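PDB 3QP9: type I polyketide synthase PikAII from Streptomyces venezuelae, which carries a C2-type ketoreductase domain with a Rossmann fold, which probably takes part in epimerizing beta-keto polyketide intermediates during chain assembly. Local coordinates for residues G105-V110 / V147-W152; A230-R235 / L508-P513; L343-H348 / P394-L399. All blocks are in the same frame, centred on the assembly; numbering follows the deposited sequence.

Overall arrangement
From the N terminus, interaction 1 closes first, with a loop of 36 residues that includes helix 130-144; it pairs two neighbouring parallel strands of the N-terminal Rossmann-like half. The chain then reaches strand 227-235, where interaction 2 opens a far longer loop of 272 residues, shut only when 508-513 returns near the C terminus. Interaction 3 lies wholly within that loop and joins the neighbouring KR-domain strands 343-348 and 396-402, which helix 363-386 connects in sequence. None of the loops cross. Interactions 1 and 3 lie on opposite sides of the chain's centre, their own centres about 45 Å apart, while interaction 2 binds the C-terminal loop to a long strand lying between them.

Interaction 1. Residues G105-V110 / V147-W152; sequences GAVDGV and VAAPLW
The flat indole of Trp-152 turns an edge to 105-110: Val-110 O lies near the ring plane. The puckered ring of Pro-150 brings CD to within 3.4 Å of Asp-108 O. A short parallel pairing, Val-110 with Leu-151, links the segments. Val-110 N donates to Pro-150 O at 3.0 Å (158° at the hydrogen). Trp-152 N returns a nearly straight bond to Val-110 O, modelled at 2.5 Å, a length so short that it is doubtful.

Val-110 splits its branches between two partners. With CG1 anti to the backbone N (chi1 -177°), that methyl meets Leu-151 CD1 at 3.6 Å, while CG2 touches Val-147 CG1 at 3.9 Å. Ahead of the strands, Ala-149 points CB at the 105-110 backbone, 3.4 Å from Val-107 O, and also brushes Val-107 CG1. A water spans the separating ends with weak bonds from Val-107 N and Ala-148 N.

The pair belongs to the beta-alpha-beta unit of strand 109-112, helix 130-144 and strand 151-156. Leu-151 packs on Leu-138, Val-139 and Leu-142 of that helix, Trp-152 meets Val-211 and Leu-212 of helix 202-212, and strands 51-57 and 190-196 continue the sheet beyond 109-112 and 151-156 respectively.

Interaction 2. Residues A230-R235 / L508-P513; sequences ARRLVR and LLADLP
Leu-233 N donates to Leu-508 O at 3.0 Å, and a water adds to this grip: it donates to Leu-508 O and Leu-233 O and accepts from Asp-511 N. Arg-232 and Asp-511 form a weak salt bridge, NE to OD2 at 3.4 Å, with the guanidinium and carboxylate planes 63° apart. A second water joins Arg-232 NH1 to Asp-511 OD1, NH2 holds Arg-231 O at 3.1 Å, and NH1 has a stronger salt bridge to Glu-218. The bend at chi2 (-61°) brings this guanidinium up to the type I turn 509-512, where Ala-510 CB lies 3.8 Å from NE.

Outward, the packing is apolar. Leu-508 CD1 lies beside the extended chain of Arg-231, 3.7 Å from its CG, and Arg-231 NH1 bonds Ile-406 O. The side chains of Leu-233 and Leu-509 lie side by side, CD2 to CD2 4.0 Å; that of Leu-512 crosses Arg-235 at about a right angle, CD1 3.7 Å from CG. Arg-235 NE in turn pairs with Glu-514.

Arginine stems thus serve as hydrophobic surface while their charged ends find partners. The turn-containing 508-512 loop, leading into helix 513-516, is held by one backbone bond, a weak salt bridge, bridging waters and leucine packing.

Interaction 3. Residues L343-H348 / P394-L399; sequences LSAVLH and PPVLVL
Pro-395, Val-346 and Val-398 bury the most surface here. Pro-395 stands just ahead of the strand and directs its ring at 343-348: CB lies 4.0 Å from Leu-343 CD1, whose side chain crosses it at about a right angle, and 3.9 Å from Leu-343 O. The next residue starts the ladder, Val-396 N donating to Ser-344 O at 3.3 Å; Arg-393 NH1 also binds that oxygen.

Val-346 bonds the neighbouring strand through both its N and its O. The N donates to Val-396 O at 2.7 Å, and the O takes the N-H of Val-398 at 2.8 Å. Its side chain lies alongside that of Leu-397, pointing the same way; CG1, anti to the backbone N (chi1 175°), touches Leu-397 CD1 at 3.6 Å. On the face shared with Ala-345 and Leu-347, Val-398 packs its CB 3.6 Å from Leu-347 CD2. Its backbone O accepts from His-348 N at 2.8 Å. Beyond, Val-398 meets Leu-475 and Leu-479 of helix 468-481, whereas His-348 and Leu-399, on the opposite face, reach helix 363-386.

The strands run 7° from parallel in the Rossmann-fold core of the KR domain. Backbone polar groups are paired through three short hydrogen bonds and one longer at the start, while the side chains that meet across the pair are mostly aliphatic; the hydrogen bonds fix the register of the two strands, and the branched side chains fill both faces beneath the flanking helices.

Interaction 1. Residues G105-V110 / V147-W152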
loop_
_atom_site.group_PDB
_atom_site.type_symbol
_atom_site.label_atom_id
_atom_site.label_comp_id
_atom_site.label_asym_id
_atom_site.label_seq_id
_atom_site.Cartn_x
_atom_site.Cartn_y
_atom_site.Cartn_z
ATOM N N GLY A 105 3.516 -1.493 -35.674
ATOM C CA GLY A 105 2.775 -2.537 -34.974
ATOM C C GLY A 105 3.404 -3.209 -33.787
ATOM O O GLY A 105 2.779 -4.106 -33.206
ATOM N N ALA A 106 4.635 -2.773 -33.431
ATOM C CA ALA A 106 5.343 -3.281 -32.287
ATOM C C ALA A 106 6.247 -2.231 -31.642
ATOM O O ALA A 106 6.760 -1.300 -32.275
ATOM C CB ALA A 106 6.163 -4.542 -32.637
ATOM N N VAL A 107 6.449 -2.422 -30.335
ATOM C CA VAL A 107 7.178 -1.478 -29.556
ATOM C C VAL A 107 7.868 -2.374 -28.505
ATOM O O VAL A 107 7.442 -3.548 -28.276
ATOM C CB VAL A 107 6.135 -0.486 -29.049
ATOM C CG1 VAL A 107 6.175 -0.338 -27.558
ATOM C CG2 VAL A 107 6.151 0.820 -29.839
ATOM N N ASP A 108 8.967 -1.883 -27.938
ATOM C CA ASP A 108 9.751 -2.710 -27.066
ATOM C C ASP A 108 9.420 -2.545 -25.601
ATOM O O ASP A 108 9.632 -3.486 -24.851
ATOM C CB ASP A 108 11.239 -2.499 -27.310
ATOM C CG ASP A 108 11.660 -2.972 -28.734
ATOM O OD1 ASP A 108 11.060 -3.927 -29.230
ATOM O OD2 ASP A 108 12.620 -2.407 -29.307
ATOM N N GLY A 109 8.868 -1.396 -25.209
ATOM C CA GLY A 109 8.426 -1.241 -23.829
ATOM C C GLY A 109 7.601 -0.003 -23.674
ATOM O O GLY A 109 7.564 0.864 -24.566
ATOM N N VAL A 110 6.965 0.116 -22.521
ATOM C CA VAL A 110 6.192 1.281 -22.140
ATOM C C VAL A 110 6.577 1.673 -20.693
ATOM O O VAL A 110 6.527 0.822 -19.791
ATOM C CB VAL A 110 4.671 0.984 -22.134
ATOM C CG1 VAL A 110 3.816 2.268 -21.795
ATOM C CG2 VAL A 110 4.215 0.412 -23.536
ATOM N N VAL A 147 -1.253 -3.153 -27.342
ATOM C CA VAL A 147 0.188 -3.006 -27.051
ATOM C C VAL A 147 0.553 -4.153 -26.165
ATOM O O VAL A 147 0.054 -4.250 -25.048
ATOM C CB VAL A 147 0.517 -1.660 -26.312
ATOM C CG1 VAL A 147 2.029 -1.509 -26.067
ATOM C CG2 VAL A 147 0.012 -0.463 -27.119
ATOM N N ALA A 148 1.415 -5.012 -26.677
ATOM C CA ALA A 148 1.771 -6.275 -26.033
ATOM C C ALA A 148 3.050 -6.106 -25.232
ATOM O O ALA A 148 3.341 -6.934 -24.397
ATOM C CB ALA A 148 1.980 -7.404 -27.116
ATOM N N ALA A 149 3.788 -5.030 -25.483
ATOM C CA ALA A 149 5.054 -4.714 -24.792
ATOM C C ALA A 149 4.922 -4.531 -23.251
ATOM O O ALA A 149 3.904 -3.997 -22.788
ATOM C CB ALA A 149 5.649 -3.404 -25.411
ATOM N N PRO A 150 5.976 -4.874 -22.478
ATOM C CA PRO A 150 5.844 -4.716 -21.016
ATOM C C PRO A 150 5.741 -3.257 -20.543
ATOM O O PRO A 150 6.520 -2.384 -20.988
ATOM C CB PRO A 150 7.142 -5.338 -20.484
ATOM C CG PRO A 150 8.149 -5.080 -21.565
ATOM C CD PRO A 150 7.382 -5.119 -22.880
ATOM N N LEU A 151 4.807 -3.029 -19.633
ATOM C CA LEU A 151 4.606 -1.730 -19.014
ATOM C C LEU A 151 5.498 -1.563 -17.764
ATOM O O LEU A 151 5.366 -2.349 -16.802
ATOM C CB LEU A 151 3.199 -1.649 -18.444
ATOM C CG LEU A 151 2.754 -0.329 -17.725
ATOM C CD1 LEU A 151 3.178 1.024 -18.482
ATOM C CD2 LEU A 151 1.259 -0.283 -17.383
ATOM N N TRP A 152 6.277 -0.515 -17.720
ATOM C CA TRP A 152 7.006 -0.229 -16.449
ATOM C C TRP A 152 6.493 1.097 -15.828
ATOM O O TRP A 152 6.409 2.119 -16.543
ATOM C CB TRP A 152 8.475 -0.151 -16.739
ATOM C CG TRP A 152 9.131 -1.468 -17.019
ATOM C CD1 TRP A 152 9.182 -2.131 -18.244
ATOM C CD2 TRP A 152 9.818 -2.297 -16.084
ATOM N NE1 TRP A 152 9.916 -3.292 -18.109
ATOM C CE2 TRP A 152 10.327 -3.406 -16.797
ATOM C CE3 TRP A 152 10.147 -2.153 -14.722
ATOM C CZ2 TRP A 152 11.058 -4.447 -16.159
ATOM C CZ3 TRP A 152 10.882 -3.132 -14.093
ATOM C CH2 TRP A 152 11.386 -4.249 -14.821
HETATM O O HOH W 1 3.908 -3.931 -28.670
#

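Interaction 2. Residues A230-R235 / L508-P513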
loop_
_atom_site.group_PDB
_atom_site.type_symbol
_atom_site.label_atom_id
_atom_site.label_comp_id
_atom_site.label_asym_id
_atom_site.label_seq_id
_atom_site.Cartn_x
_atom_site.Cartn_y
_atom_site.Cartn_z
ATOM N N ALA A 230 16.071 -4.699 -4.497
ATOM C CA ALA A 230 14.914 -5.417 -4.912
ATOM C C ALA A 230 14.102 -5.872 -3.711
ATOM O O ALA A 230 14.635 -6.273 -2.641
ATOM C CB ALA A 230 15.325 -6.644 -5.768
ATOM N N ARG A 231 12.805 -5.819 -3.890
ATOM C CA ARG A 231 11.825 -6.064 -2.823
ATOM C C ARG A 231 11.644 -7.537 -2.442
ATOM O O ARG A 231 11.467 -8.450 -3.328
ATOM C CB ARG A 231 10.481 -5.457 -3.243
ATOM C CG ARG A 231 9.417 -5.347 -2.081
ATOM C CD ARG A 231 8.387 -4.226 -2.509
ATOM N NE ARG A 231 7.271 -4.169 -1.514
ATOM C CZ ARG A 231 6.202 -4.976 -1.492
ATOM N NH1 ARG A 231 5.248 -4.784 -0.547
ATOM N NH2 ARG A 231 6.116 -6.046 -2.271
ATOM N N ARG A 232 11.659 -7.786 -1.155
ATOM C CA ARG A 232 11.600 -9.179 -0.634
ATOM C C ARG A 232 10.684 -9.209 0.576
ATOM O O ARG A 232 10.808 -8.335 1.437
ATOM C CB ARG A 232 13.069 -9.588 -0.160
ATOM C CG ARG A 232 14.067 -9.809 -1.295
ATOM C CD ARG A 232 13.574 -10.993 -2.240
ATOM N NE ARG A 232 14.634 -11.313 -3.233
ATOM C CZ ARG A 232 14.714 -10.746 -4.423
ATOM N NH1 ARG A 232 15.656 -11.097 -5.273
ATOM N NH2 ARG A 232 13.822 -9.814 -4.752
ATOM N N LEU A 233 9.801 -10.188 0.687
ATOM C CA LEU A 233 9.124 -10.504 1.958
ATOM C C LEU A 233 9.923 -11.517 2.737
ATOM O O LEU A 233 10.230 -12.583 2.232
ATOM C CB LEU A 233 7.716 -11.029 1.651
ATOM C CG LEU A 233 6.923 -11.335 2.927
ATOM C CD1 LEU A 233 6.449 -9.915 3.373
ATOM C CD2 LEU A 233 5.747 -12.227 2.474
ATOM N N VAL A 234 10.380 -11.155 3.933
ATOM C CA VAL A 234 11.148 -12.055 4.737
ATOM C C VAL A 234 10.525 -12.246 6.130
ATOM O O VAL A 234 9.710 -11.436 6.612
ATOM C CB VAL A 234 12.658 -11.548 4.913
ATOM C CG1 VAL A 234 13.369 -11.446 3.465
ATOM C CG2 VAL A 234 12.664 -10.278 5.681
ATOM N N ARG A 235 10.958 -13.278 6.851
ATOM C CA ARG A 235 10.501 -13.406 8.252
ATOM C C ARG A 235 11.079 -12.315 9.101
ATOM O O ARG A 235 12.251 -11.920 8.958
ATOM C CB ARG A 235 10.962 -14.742 8.889
ATOM C CG ARG A 235 10.079 -15.846 8.468
ATOM C CD ARG A 235 10.261 -17.154 9.217
ATOM N NE ARG A 235 9.439 -18.121 8.491
ATOM C CZ ARG A 235 8.134 -18.279 8.646
ATOM N NH1 ARG A 235 7.470 -19.183 7.887
ATOM N NH2 ARG A 235 7.506 -17.553 9.565
ATOM N N LEU A 508 9.645 -12.017 -5.160
ATOM C CA LEU A 508 9.282 -11.480 -3.850
ATOM C C LEU A 508 9.497 -12.472 -2.690
ATOM O O LEU A 508 9.848 -12.096 -1.563
ATOM C CB LEU A 508 7.789 -11.013 -3.874
ATOM C CG LEU A 508 7.414 -10.250 -2.610
ATOM C CD1 LEU A 508 8.167 -8.830 -2.311
ATOM C CD2 LEU A 508 5.919 -10.170 -2.357
ATOM N N LEU A 509 9.288 -13.753 -2.949
ATOM C CA LEU A 509 9.426 -14.759 -1.886
ATOM C C LEU A 509 10.774 -15.529 -1.991
ATOM O O LEU A 509 10.912 -16.566 -1.380
ATOM C CB LEU A 509 8.258 -15.794 -2.105
ATOM C CG LEU A 509 6.887 -15.185 -2.185
ATOM C CD1 LEU A 509 5.776 -16.250 -2.344
ATOM C CD2 LEU A 509 6.680 -14.319 -0.840
ATOM N N ALA A 510 11.758 -15.016 -2.724
ATOM C CA ALA A 510 13.016 -15.733 -3.000
ATOM C C ALA A 510 13.819 -15.943 -1.749
ATOM O O ALA A 510 14.610 -16.869 -1.682
ATOM C CB ALA A 510 13.859 -14.955 -4.067
ATOM N N ASP A 511 13.617 -15.067 -0.776
ATOM C CA ASP A 511 14.474 -15.064 0.402
ATOM C C ASP A 511 13.665 -15.514 1.677
ATOM O O ASP A 511 13.960 -15.201 2.825
ATOM C CB ASP A 511 15.177 -13.688 0.536
ATOM C CG ASP A 511 16.182 -13.359 -0.663
ATOM O OD1 ASP A 511 16.497 -14.168 -1.572
ATOM O OD2 ASP A 511 16.638 -12.211 -0.670
ATOM N N LEU A 512 12.586 -16.231 1.454
ATOM C CA LEU A 512 11.815 -16.754 2.533
ATOM C C LEU A 512 11.809 -18.291 2.433
ATOM O O LEU A 512 11.097 -18.857 1.604
ATOM C CB LEU A 512 10.384 -16.186 2.429
ATOM C CG LEU A 512 9.337 -16.520 3.487
ATOM C CD1 LEU A 512 9.981 -16.096 4.749
ATOM C CD2 LEU A 512 8.075 -15.641 3.244
ATOM N N PRO A 513 12.625 -18.983 3.259
ATOM C CA PRO A 513 12.819 -20.466 3.099
ATOM C C PRO A 513 11.613 -21.374 2.783
ATOM O O PRO A 513 11.679 -22.119 1.815
ATOM C CB PRO A 513 13.493 -20.879 4.396
ATOM C CG PRO A 513 14.388 -19.638 4.686
ATOM C CD PRO A 513 13.536 -18.399 4.280
HETATM O O HOH W 2 17.081 -13.236 -3.924
HETATM O O HOH W 3 11.872 -13.081 -0.022
HETATM O O HOH W 4 12.984 -15.048 5.608
#

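Interaction 3. Residues L343-H348 / P394-L399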
loop_
_atom_site.group_PDB
_atom_site.type_symbol
_atom_site.label_atom_id
_atom_site.label_comp_id
_atom_site.label_asym_id
_atom_site.label_seq_id
_atom_site.Cartn_x
_atom_site.Cartn_y
_atom_site.Cartn_z
ATOM N N LEU A 343 -5.034 12.037 24.578
ATOM C CA LEU A 343 -4.846 10.981 23.612
ATOM C C LEU A 343 -3.448 10.243 23.752
ATOM O O LEU A 343 -2.403 10.863 23.674
ATOM C CB LEU A 343 -5.056 11.607 22.221
ATOM C CG LEU A 343 -5.704 10.890 21.062
ATOM C CD1 LEU A 343 -4.836 11.038 19.797
ATOM C CD2 LEU A 343 -5.997 9.482 21.373
ATOM N N SER A 344 -3.487 8.928 23.975
ATOM C CA SER A 344 -2.324 8.061 24.183
ATOM C C SER A 344 -2.076 7.182 22.919
ATOM O O SER A 344 -0.928 6.889 22.568
ATOM C CB SER A 344 -2.593 7.134 25.372
ATOM O OG SER A 344 -1.512 6.333 25.620
ATOM N N ALA A 345 -3.138 6.710 22.274
ATOM C CA ALA A 345 -2.966 5.845 21.138
ATOM C C ALA A 345 -4.217 5.817 20.308
ATOM O O ALA A 345 -5.320 5.974 20.823
ATOM C CB ALA A 345 -2.534 4.382 21.559
ATOM N N VAL A 346 -4.046 5.588 19.020
ATOM C CA VAL A 346 -5.170 5.449 18.106
ATOM C C VAL A 346 -5.095 4.085 17.357
ATOM O O VAL A 346 -4.001 3.754 16.806
ATOM C CB VAL A 346 -5.163 6.636 17.061
ATOM C CG1 VAL A 346 -6.264 6.428 16.021
ATOM C CG2 VAL A 346 -5.421 7.875 17.709
ATOM N N LEU A 347 -6.189 3.290 17.368
ATOM C CA LEU A 347 -6.288 2.082 16.625
ATOM C C LEU A 347 -7.249 2.363 15.507
ATOM O O LEU A 347 -8.437 2.500 15.736
ATOM C CB LEU A 347 -6.748 0.795 17.393
ATOM C CG LEU A 347 -5.840 0.505 18.591
ATOM C CD1 LEU A 347 -6.229 -0.894 19.211
ATOM C CD2 LEU A 347 -4.390 0.437 18.149
ATOM N N HIS A 348 -6.698 2.522 14.312
ATOM C CA HIS A 348 -7.526 2.884 13.169
ATOM C C HIS A 348 -7.915 1.717 12.279
ATOM O O HIS A 348 -7.047 1.167 11.630
ATOM C CB HIS A 348 -6.937 4.055 12.344
ATOM C CG HIS A 348 -7.875 4.519 11.257
ATOM N ND1 HIS A 348 -7.468 4.738 9.954
ATOM C CD2 HIS A 348 -9.204 4.782 11.286
ATOM C CE1 HIS A 348 -8.506 5.135 9.229
ATOM N NE2 HIS A 348 -9.580 5.157 10.011
ATOM N N PRO A 394 4.234 11.899 21.934
ATOM C CA PRO A 394 3.480 11.547 20.709
ATOM C C PRO A 394 2.498 10.407 20.955
ATOM O O PRO A 394 2.873 9.346 21.450
ATOM C CB PRO A 394 4.561 11.113 19.699
ATOM C CG PRO A 394 5.896 11.146 20.416
ATOM C CD PRO A 394 5.629 11.402 21.895
ATOM N N PRO A 395 1.246 10.600 20.595
ATOM C CA PRO A 395 0.370 9.443 20.596
ATOM C C PRO A 395 0.883 8.440 19.530
ATOM O O PRO A 395 1.537 8.854 18.571
ATOM C CB PRO A 395 -0.974 10.026 20.190
ATOM C CG PRO A 395 -0.758 11.581 20.214
ATOM C CD PRO A 395 0.693 11.713 19.839
ATOM N N VAL A 396 0.632 7.142 19.718
ATOM C CA VAL A 396 0.866 6.130 18.710
ATOM C C VAL A 396 -0.368 6.019 17.754
ATOM O O VAL A 396 -1.529 5.844 18.210
ATOM C CB VAL A 396 1.095 4.764 19.471
ATOM C CG1 VAL A 396 0.422 3.550 18.803
ATOM C CG2 VAL A 396 2.571 4.579 19.920
ATOM N N LEU A 397 -0.125 6.041 16.456
ATOM C CA LEU A 397 -1.157 5.895 15.480
ATOM C C LEU A 397 -0.923 4.573 14.742
ATOM O O LEU A 397 0.131 4.406 14.045
ATOM C CB LEU A 397 -1.134 7.067 14.508
ATOM C CG LEU A 397 -2.110 6.937 13.298
ATOM C CD1 LEU A 397 -3.657 6.939 13.635
ATOM C CD2 LEU A 397 -1.857 8.091 12.365
ATOM N N VAL A 398 -1.841 3.628 14.952
ATOM C CA VAL A 398 -1.745 2.339 14.463
ATOM C C VAL A 398 -2.762 2.167 13.370
ATOM O O VAL A 398 -3.981 2.245 13.590
ATOM C CB VAL A 398 -2.004 1.268 15.587
ATOM C CG1 VAL A 398 -1.806 -0.136 15.029
ATOM C CG2 VAL A 398 -1.098 1.567 16.753
ATOM N N LEU A 399 -2.261 1.963 12.147
ATOM C CA LEU A 399 -3.101 1.681 10.944
ATOM C C LEU A 399 -3.249 0.211 10.631
ATOM O O LEU A 399 -2.242 -0.582 10.558
ATOM C CB LEU A 399 -2.415 2.399 9.752
ATOM C CG LEU A 399 -2.024 3.846 10.073
ATOM C CD1 LEU A 399 -1.361 4.576 8.772
ATOM C CD2 LEU A 399 -3.286 4.658 10.496
#